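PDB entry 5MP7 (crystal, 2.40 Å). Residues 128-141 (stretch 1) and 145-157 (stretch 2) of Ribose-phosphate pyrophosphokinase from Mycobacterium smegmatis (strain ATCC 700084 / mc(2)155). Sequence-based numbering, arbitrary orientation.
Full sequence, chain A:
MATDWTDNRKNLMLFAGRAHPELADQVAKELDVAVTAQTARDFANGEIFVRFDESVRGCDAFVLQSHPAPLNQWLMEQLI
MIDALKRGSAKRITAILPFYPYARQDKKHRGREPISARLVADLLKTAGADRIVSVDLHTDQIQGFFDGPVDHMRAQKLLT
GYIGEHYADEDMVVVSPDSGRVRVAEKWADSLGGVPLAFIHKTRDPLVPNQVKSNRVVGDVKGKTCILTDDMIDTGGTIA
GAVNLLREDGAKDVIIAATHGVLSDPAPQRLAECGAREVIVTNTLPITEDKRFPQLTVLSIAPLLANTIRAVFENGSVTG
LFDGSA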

ATOM      1  N   GLY A 128       1.294 -58.879  11.246  1.00 23.49           N
ATOM      2  CA  GLY A 128       2.114 -60.068  10.937  1.00 22.10           C
ATOM      3  C   GLY A 128       2.704 -60.813  12.119  1.00 22.70           C
ATOM      4  O   GLY A 128       3.523 -61.704  11.924  1.00 23.33           O
ATOM      5  N   ALA A 129       2.339 -60.474  13.349  1.00 23.75           N
ATOM      6  CA  ALA A 129       2.924 -61.155  14.500  1.00 25.33           C
ATOM      7  C   ALA A 129       2.378 -62.575  14.626  1.00 26.47           C
ATOM      8  O   ALA A 129       1.205 -62.814  14.482  1.00 28.22           O
ATOM      9  CB  ALA A 129       2.658 -60.382  15.775  1.00 26.12           C
ATOM     10  N   ASP A 130       3.263 -63.499  14.941  1.00 29.98           N
ATOM     11  CA  ASP A 130       2.937 -64.886  15.163  1.00 30.57           C
ATOM     12  C   ASP A 130       2.818 -65.234  16.655  1.00 29.22           C
ATOM     13  O   ASP A 130       2.176 -66.196  17.008  1.00 29.47           O
ATOM     14  CB  ASP A 130       4.004 -65.740  14.475  1.00 35.92           C
ATOM     15  CG  ASP A 130       4.127 -65.411  12.943  1.00 47.44           C
ATOM     16  OD1 ASP A 130       3.064 -65.551  12.234  1.00 48.38           O
ATOM     17  OD2 ASP A 130       5.258 -65.031  12.458  1.00 46.93           O
ATOM     18  N   ARG A 131       3.408 -64.438  17.524  1.00 26.39           N
ATOM     19  CA  ARG A 131       3.438 -64.714  18.942  1.00 23.34           C
ATOM     20  C   ARG A 131       3.480 -63.386  19.700  1.00 23.94           C
ATOM     21  O   ARG A 131       3.962 -62.395  19.177  1.00 25.48           O
ATOM     22  CB  ARG A 131       4.671 -65.513  19.238  1.00 22.76           C
ATOM     23  CG  ARG A 131       4.854 -65.860  20.698  1.00 24.61           C
ATOM     24  CD  ARG A 131       6.135 -66.588  20.981  1.00 25.61           C
ATOM     25  NE  ARG A 131       6.048 -67.964  20.493  1.00 28.13           N
ATOM     26  CZ  ARG A 131       6.388 -68.390  19.281  1.00 26.28           C
ATOM     27  NH1 ARG A 131       6.911 -67.562  18.373  1.00 26.15           N
ATOM     28  NH2 ARG A 131       6.249 -69.690  18.990  1.00 26.74           N
ATOM     29  N   ILE A 132       2.913 -63.361  20.896  1.00 24.06           N
ATOM     30  CA  ILE A 132       2.981 -62.223  21.796  1.00 24.93           C
ATOM     31  C   ILE A 132       3.587 -62.696  23.125  1.00 25.84           C
ATOM     32  O   ILE A 132       3.223 -63.734  23.647  1.00 26.19           O
ATOM     33  CB  ILE A 132       1.605 -61.639  22.046  1.00 26.28           C
ATOM     34  CG1 ILE A 132       1.098 -60.975  20.795  1.00 29.14           C
ATOM     35  CG2 ILE A 132       1.648 -60.601  23.146  1.00 29.35           C
ATOM     36  CD1 ILE A 132      -0.341 -60.506  20.917  1.00 32.30           C
ATOM     37  N   VAL A 133       4.526 -61.925  23.650  1.00 26.42           N
ATOM     38  CA  VAL A 133       5.121 -62.167  24.958  1.00 25.64           C
ATOM     39  C   VAL A 133       4.853 -60.922  25.803  1.00 28.76           C
ATOM     40  O   VAL A 133       5.139 -59.791  25.381  1.00 27.66           O
ATOM     41  CB  VAL A 133       6.610 -62.317  24.858  1.00 24.38           C
ATOM     42  CG1 VAL A 133       7.236 -62.379  26.229  1.00 25.25           C
ATOM     43  CG2 VAL A 133       6.947 -63.569  24.072  1.00 27.62           C
ATOM     44  N   SER A 134       4.308 -61.126  26.998  1.00 31.08           N
ATOM     45  CA  SER A 134       3.998 -60.020  27.891  1.00 29.91           C
ATOM     46  C   SER A 134       4.260 -60.394  29.327  1.00 29.73           C
ATOM     47  O   SER A 134       4.407 -61.574  29.662  1.00 28.73           O
ATOM     48  CB  SER A 134       2.553 -59.628  27.668  1.00 33.94           C
ATOM     49  OG  SER A 134       2.327 -58.284  28.033  1.00 39.85           O
ATOM     50  N   VAL A 135       4.325 -59.396  30.192  1.00 30.99           N
ATOM     51  CA  VAL A 135       4.594 -59.642  31.595  1.00 29.88           C
ATOM     52  C   VAL A 135       3.411 -59.147  32.393  1.00 31.25           C
ATOM     53  O   VAL A 135       3.048 -57.981  32.273  1.00 31.43           O
ATOM     54  CB  VAL A 135       5.862 -58.898  32.078  1.00 30.68           C
ATOM     55  CG1 VAL A 135       6.178 -59.249  33.540  1.00 28.07           C
ATOM     56  CG2 VAL A 135       7.060 -59.231  31.186  1.00 31.79           C
ATOM     57  N   ASP A 136       2.885 -60.000  33.267  1.00 32.75           N
ATOM     58  CA  ASP A 136       1.831 -59.640  34.213  1.00 36.82           C
ATOM     59  C   ASP A 136       0.680 -58.813  33.638  1.00 38.21           C
ATOM     60  O   ASP A 136       0.440 -57.641  33.993  1.00 37.74           O
ATOM     61  CB  ASP A 136       2.400 -59.020  35.497  1.00 41.87           C
ATOM     62  CG  ASP A 136       3.056 -60.071  36.429  1.00 48.30           C
ATOM     63  OD1 ASP A 136       2.499 -61.191  36.627  1.00 57.75           O
ATOM     64  OD2 ASP A 136       4.159 -59.797  36.958  1.00 58.23           O
ATOM     65  N   LEU A 137      -0.028 -59.460  32.723  1.00 37.27           N
ATOM     66  CA  LEU A 137      -1.256 -58.933  32.179  1.00 35.53           C
ATOM     67  C   LEU A 137      -2.243 -58.540  33.283  1.00 36.32           C
ATOM     68  O   LEU A 137      -2.330 -59.184  34.321  1.00 39.41           O
ATOM     69  CB  LEU A 137      -1.882 -59.956  31.249  1.00 34.46           C
ATOM     70  CG  LEU A 137      -1.008 -60.338  30.069  1.00 36.93           C
ATOM     71  CD1 LEU A 137      -1.500 -61.616  29.433  1.00 38.28           C
ATOM     72  CD2 LEU A 137      -0.955 -59.206  29.062  1.00 38.58           C
ATOM     73  N   HIS A 138      -2.998 -57.480  33.034  1.00 37.08           N
ATOM     74  CA  HIS A 138      -4.004 -57.013  33.965  1.00 39.45           C
ATOM     75  C   HIS A 138      -4.999 -58.138  34.309  1.00 40.67           C
ATOM     76  O   HIS A 138      -5.421 -58.254  35.460  1.00 38.94           O
ATOM     77  CB  HIS A 138      -4.733 -55.817  33.357  1.00 42.38           C
ATOM     78  CG  HIS A 138      -5.777 -55.238  34.244  1.00 47.14           C
ATOM     79  ND1 HIS A 138      -5.460 -54.483  35.352  1.00 50.76           N
ATOM     80  CD2 HIS A 138      -7.127 -55.308  34.201  1.00 49.46           C
ATOM     81  CE1 HIS A 138      -6.573 -54.104  35.954  1.00 55.00           C
ATOM     82  NE2 HIS A 138      -7.599 -54.587  35.272  1.00 57.51           N
ATOM     83  N   THR A 139      -5.385 -58.928  33.298  1.00 39.22           N
ATOM     84  CA  THR A 139      -6.117 -60.188  33.497  1.00 41.60           C
ATOM     85  C   THR A 139      -5.508 -61.279  32.668  1.00 37.36           C
ATOM     86  O   THR A 139      -5.101 -61.040  31.542  1.00 35.87           O
ATOM     87  CB  THR A 139      -7.604 -60.100  33.082  1.00 44.29           C
ATOM     88  OG1 THR A 139      -7.735 -59.260  31.925  1.00 47.22           O
ATOM     89  CG2 THR A 139      -8.478 -59.575  34.258  1.00 45.73           C
ATOM     90  N   ASP A 140      -5.514 -62.482  33.222  1.00 35.87           N
ATOM     91  CA  ASP A 140      -4.932 -63.633  32.590  1.00 38.31           C
ATOM     92  C   ASP A 140      -5.690 -64.015  31.310  1.00 34.83           C
ATOM     93  O   ASP A 140      -5.120 -64.567  30.388  1.00 34.97           O
ATOM     94  CB  ASP A 140      -4.916 -64.807  33.575  1.00 46.46           C
ATOM     95  CG  ASP A 140      -4.179 -64.479  34.922  1.00 55.09           C
ATOM     96  OD1 ASP A 140      -4.033 -63.283  35.267  1.00 65.42           O
ATOM     97  OD2 ASP A 140      -3.763 -65.427  35.642  1.00 53.91           O
ATOM     98  N   GLN A 141      -6.956 -63.650  31.216  1.00 35.53           N
ATOM     99  CA  GLN A 141      -7.782 -63.996  30.056  1.00 36.28           C
ATOM    100  C   GLN A 141      -7.366 -63.296  28.787  1.00 35.43           C
ATOM    101  O   GLN A 141      -7.690 -63.780  27.708  1.00 36.63           O
ATOM    102  CB  GLN A 141      -9.272 -63.737  30.308  1.00 39.01           C
ATOM    103  CG  GLN A 141      -9.905 -64.743  31.266  1.00 41.66           C
ATOM    104  CD  GLN A 141      -9.490 -64.504  32.699  1.00 43.20           C
ATOM    105  OE1 GLN A 141      -9.354 -63.362  33.130  1.00 41.47           O
ATOM    106  NE2 GLN A 141      -9.238 -65.579  33.436  1.00 47.73           N
ATOM    107  N   PHE A 145      -7.067 -63.518  23.835  1.00 26.29           N
ATOM    108  CA  PHE A 145      -7.406 -62.517  22.842  1.00 25.76           C
ATOM    109  C   PHE A 145      -6.660 -62.637  21.555  1.00 25.72           C
ATOM    110  O   PHE A 145      -7.035 -62.016  20.584  1.00 26.70           O
ATOM    111  CB  PHE A 145      -7.171 -61.118  23.390  1.00 26.75           C
ATOM    112  CG  PHE A 145      -8.178 -60.670  24.409  1.00 27.45           C
ATOM    113  CD1 PHE A 145      -9.216 -61.480  24.840  1.00 28.68           C
ATOM    114  CD2 PHE A 145      -8.058 -59.414  24.952  1.00 29.91           C
ATOM    115  CE1 PHE A 145     -10.107 -61.040  25.803  1.00 29.37           C
ATOM    116  CE2 PHE A 145      -8.945 -58.969  25.904  1.00 31.46           C
ATOM    117  CZ  PHE A 145      -9.986 -59.782  26.326  1.00 29.55           C
ATOM    118  N   PHE A 146      -5.589 -63.402  21.541  1.00 30.02           N
ATOM    119  CA  PHE A 146      -4.714 -63.525  20.374  1.00 32.91           C
ATOM    120  C   PHE A 146      -4.824 -64.946  19.806  1.00 35.81           C
ATOM    121  O   PHE A 146      -4.782 -65.911  20.562  1.00 35.34           O
ATOM    122  CB  PHE A 146      -3.283 -63.208  20.795  1.00 32.57           C
ATOM    123  CG  PHE A 146      -2.306 -63.203  19.672  1.00 32.11           C
ATOM    124  CD1 PHE A 146      -2.283 -62.146  18.775  1.00 30.47           C
ATOM    125  CD2 PHE A 146      -1.415 -64.255  19.508  1.00 31.80           C
ATOM    126  CE1 PHE A 146      -1.377 -62.121  17.743  1.00 29.93           C
ATOM    127  CE2 PHE A 146      -0.509 -64.248  18.464  1.00 32.50           C
ATOM    128  CZ  PHE A 146      -0.481 -63.174  17.586  1.00 32.70           C
ATOM    129  N   ASP A 147      -4.992 -65.052  18.482  1.00 39.57           N
ATOM    130  CA  ASP A 147      -5.143 -66.338  17.830  1.00 44.36           C
ATOM    131  C   ASP A 147      -3.754 -66.974  17.580  1.00 43.65           C
ATOM    132  O   ASP A 147      -3.263 -67.010  16.466  1.00 45.73           O
ATOM    133  CB  ASP A 147      -5.922 -66.183  16.525  1.00 50.29           C
ATOM    134  CG  ASP A 147      -6.037 -67.526  15.733  1.00 63.29           C
ATOM    135  OD1 ASP A 147      -6.319 -68.602  16.352  1.00 66.60           O
ATOM    136  OD2 ASP A 147      -5.853 -67.492  14.486  1.00 68.09           O
ATOM    137  N   GLY A 148      -3.132 -67.471  18.626  1.00 39.58           N
ATOM    138  CA  GLY A 148      -1.772 -67.945  18.516  1.00 37.00           C
ATOM    139  C   GLY A 148      -1.128 -68.001  19.882  1.00 35.40           C
ATOM    140  O   GLY A 148      -1.753 -67.645  20.864  1.00 34.08           O
ATOM    141  N   PRO A 149       0.128 -68.470  19.954  1.00 33.64           N
ATOM    142  CA  PRO A 149       0.824 -68.552  21.238  1.00 35.52           C
ATOM    143  C   PRO A 149       0.986 -67.178  21.945  1.00 37.29           C
ATOM    144  O   PRO A 149       1.340 -66.184  21.310  1.00 34.08           O
ATOM    145  CB  PRO A 149       2.206 -69.126  20.868  1.00 34.27           C
ATOM    146  CG  PRO A 149       2.058 -69.699  19.493  1.00 33.49           C
ATOM    147  CD  PRO A 149       0.964 -68.933  18.824  1.00 34.00           C
ATOM    148  N   VAL A 150       0.706 -67.145  23.238  1.00 35.78           N
ATOM    149  CA  VAL A 150       0.935 -65.965  24.069  1.00 37.36           C
ATOM    150  C   VAL A 150       1.657 -66.405  25.322  1.00 38.12           C
ATOM    151  O   VAL A 150       1.068 -67.038  26.160  1.00 38.39           O
ATOM    152  CB  VAL A 150      -0.374 -65.299  24.511  1.00 36.41           C
ATOM    153  CG1 VAL A 150      -0.096 -64.139  25.470  1.00 36.25           C
ATOM    154  CG2 VAL A 150      -1.137 -64.816  23.303  1.00 36.17           C
ATOM    155  N   ASP A 151       2.927 -66.076  25.445  1.00 41.38           N
ATOM    156  CA  ASP A 151       3.705 -66.408  26.660  1.00 43.52           C
ATOM    157  C   ASP A 151       3.493 -65.328  27.706  1.00 36.41           C
ATOM    158  O   ASP A 151       3.910 -64.182  27.521  1.00 38.42           O
ATOM    159  CB  ASP A 151       5.187 -66.629  26.309  1.00 49.37           C
ATOM    160  CG  ASP A 151       5.464 -68.066  25.782  1.00 58.60           C
ATOM    161  OD1 ASP A 151       5.492 -69.000  26.611  1.00 70.51           O
ATOM    162  OD2 ASP A 151       5.647 -68.275  24.556  1.00 62.93           O
ATOM    163  N   HIS A 152       2.782 -65.671  28.774  1.00 33.73           N
ATOM    164  CA  HIS A 152       2.420 -64.712  29.819  1.00 34.46           C
ATOM    165  C   HIS A 152       3.370 -64.893  30.977  1.00 34.80           C
ATOM    166  O   HIS A 152       3.185 -65.765  31.797  1.00 38.91           O
ATOM    167  CB  HIS A 152       0.981 -64.938  30.275  1.00 34.26           C
ATOM    168  CG  HIS A 152       0.534 -64.056  31.409  1.00 35.03           C
ATOM    169  ND1 HIS A 152      -0.660 -64.255  32.058  1.00 36.94           N
ATOM    170  CD2 HIS A 152       1.114 -62.992  32.020  1.00 37.73           C
ATOM    171  CE1 HIS A 152      -0.804 -63.355  33.014  1.00 38.84           C
ATOM    172  NE2 HIS A 152       0.262 -62.583  33.018  1.00 38.04           N
ATOM    173  N   MET A 153       4.369 -64.037  31.049  1.00 37.53           N
ATOM    174  CA  MET A 153       5.426 -64.150  32.060  1.00 40.44           C
ATOM    175  C   MET A 153       5.025 -63.465  33.344  1.00 36.30           C
ATOM    176  O   MET A 153       4.342 -62.439  33.353  1.00 31.94           O
ATOM    177  CB  MET A 153       6.730 -63.558  31.511  1.00 46.69           C
ATOM    178  CG  MET A 153       7.224 -64.225  30.231  1.00 50.02           C
ATOM    179  SD  MET A 153       7.430 -66.028  30.389  1.00 61.07           S
ATOM    180  CE  MET A 153       5.878 -66.795  29.926  1.00 61.57           C
ATOM    181  N   ARG A 154       5.452 -64.052  34.444  1.00 37.62           N
ATOM    182  CA  ARG A 154       5.107 -63.538  35.748  1.00 39.21           C
ATOM    183  C   ARG A 154       6.321 -63.042  36.487  1.00 34.61           C
ATOM    184  O   ARG A 154       7.324 -63.702  36.512  1.00 34.43           O
ATOM    185  CB  ARG A 154       4.428 -64.633  36.567  1.00 45.56           C
ATOM    186  CG  ARG A 154       2.919 -64.586  36.534  1.00 49.74           C
ATOM    187  CD  ARG A 154       2.364 -65.378  35.388  1.00 54.33           C
ATOM    188  NE  ARG A 154       0.937 -65.621  35.606  1.00 59.21           N
ATOM    189  CZ  ARG A 154       0.181 -66.389  34.823  1.00 57.15           C
ATOM    190  NH1 ARG A 154       0.715 -67.035  33.763  1.00 51.15           N
ATOM    191  NH2 ARG A 154      -1.113 -66.509  35.108  1.00 56.72           N
ATOM    192  N   ALA A 155       6.194 -61.893  37.138  1.00 37.03           N
ATOM    193  CA  ALA A 155       7.258 -61.325  37.966  1.00 40.31           C
ATOM    194  C   ALA A 155       7.132 -61.716  39.448  1.00 42.26           C
ATOM    195  O   ALA A 155       7.928 -61.286  40.269  1.00 42.61           O
ATOM    196  CB  ALA A 155       7.233 -59.806  37.830  1.00 41.80           C
ATOM    197  N   GLN A 156       6.097 -62.480  39.786  1.00 41.11           N
ATOM    198  CA  GLN A 156       5.812 -62.850  41.151  1.00 42.21           C
ATOM    199  C   GLN A 156       7.006 -63.452  41.895  1.00 40.51           C
ATOM    200  O   GLN A 156       7.291 -63.026  42.994  1.00 40.45           O
ATOM    201  CB  GLN A 156       4.669 -63.841  41.185  1.00 42.06           C
ATOM    202  CG  GLN A 156       4.220 -64.170  42.581  1.00 44.24           C
ATOM    203  CD  GLN A 156       3.086 -65.160  42.578  1.00 48.23           C
ATOM    204  OE1 GLN A 156       2.358 -65.344  41.579  1.00 51.17           O
ATOM    205  NE2 GLN A 156       2.938 -65.829  43.693  1.00 53.86           N
ATOM    206  N   LYS A 157       7.645 -64.460  41.320  1.00 40.20           N
ATOM    207  CA  LYS A 157       8.816 -65.063  41.928  1.00 43.80           C
ATOM    208  C   LYS A 157       9.914 -64.030  42.173  1.00 41.63           C
ATOM    209  O   LYS A 157      10.555 -64.052  43.206  1.00 42.16           O
ATOM    210  CB  LYS A 157       9.370 -66.205  41.086  1.00 49.74           C
ATOM    211  CG  LYS A 157       8.580 -67.500  41.215  1.00 61.63           C
ATOM    212  CD  LYS A 157       9.447 -68.702  40.841  1.00 75.05           C
ATOM    213  CE  LYS A 157       8.766 -70.027  41.148  1.00 78.68           C
ATOM    214  NZ  LYS A 157       7.957 -70.499  39.995  1.00 81.29           N
TER

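Parallel β-strands illustrate a general principle: the backbone sets the register, and rotamers then decide what each side chain can do with the position it is given. In this pyrophosphokinase, strand 131-135 runs alongside strand 150-153 with only 13° between their directions. The hydrogen bonds follow the parallel pattern, in which alternate residues of the first strand both donate and accept. Ile-132 N donates to Pro-149 O (3.3 Å) and Ile-132 O accepts from Asp-151 N (3.0 Å); Ser-134 N and Ser-134 O repeat the arrangement with Asp-151 O (3.1 Å) and Met-153 N (2.8 Å). Asp-136 N closes the ladder on Met-153 O at 2.8 Å.

Side chains alternate accordingly. Ile-132, Val-150, Ser-134 and His-152 share one face, and Val-133, Asp-151, Val-135 and Met-153 the other. On the first face, the m,t rotamer of Ile-132 carries CD1 over the ring of Phe-146, 3.7 Å from its centroid, a CH-π contact. Phe-146, with chi1 t, points toward the first stretch, and its ring edge meets backbone carbonyls: Ala-129 O lies 3.6 Å from Phe-146 CZ, and Asp-130 O lies 3.6 Å from Phe-146 CE2. Such an edge, with its slightly positive hydrogens, suits oxygen neighbours, while the face accepts a methyl.

His-152 repeats the theme. Its t chi1 extends the imidazole along the turn that follows the first strand, so that Leu-137 CD1 sits 3.8 Å from the His-152 ring centroid and only 10° off the normal. His-152 NE2 also comes within 3.2 Å of Leu-137 N.

On the other face, the valines, both t, make looser contacts, such as Val-135 CG2 to Met-153 CB at 4.4 Å. Met-153 (m, m, p) leads its end away from the first stretch. Arg-131 has an extended start, chi1 and chi2 both t, before chi3 turns to m; its NE remains 4.1 Å from Asp-151 OD2, near enough for electrostatic attraction but beyond a salt bridge.

Past the strands, acidic side chains take over. The CA-to-CB bond of Asp-136 points away from the second stretch, yet its m rotamer brings the carboxylate back, and OD2 accepts a hydrogen bond from Ala-155 N at 2.9 Å. Arg-154 likewise starts away and returns: chi1 lies between wells at -96° and chi2 is p, a bend followed by an extended end that places NH2 2.9 Å from Asp-140 OD2 in a salt bridge. The same guanidinium gives a weak hydrogen bond from Arg-154 NH1 to His-152 O, 3.4 Å.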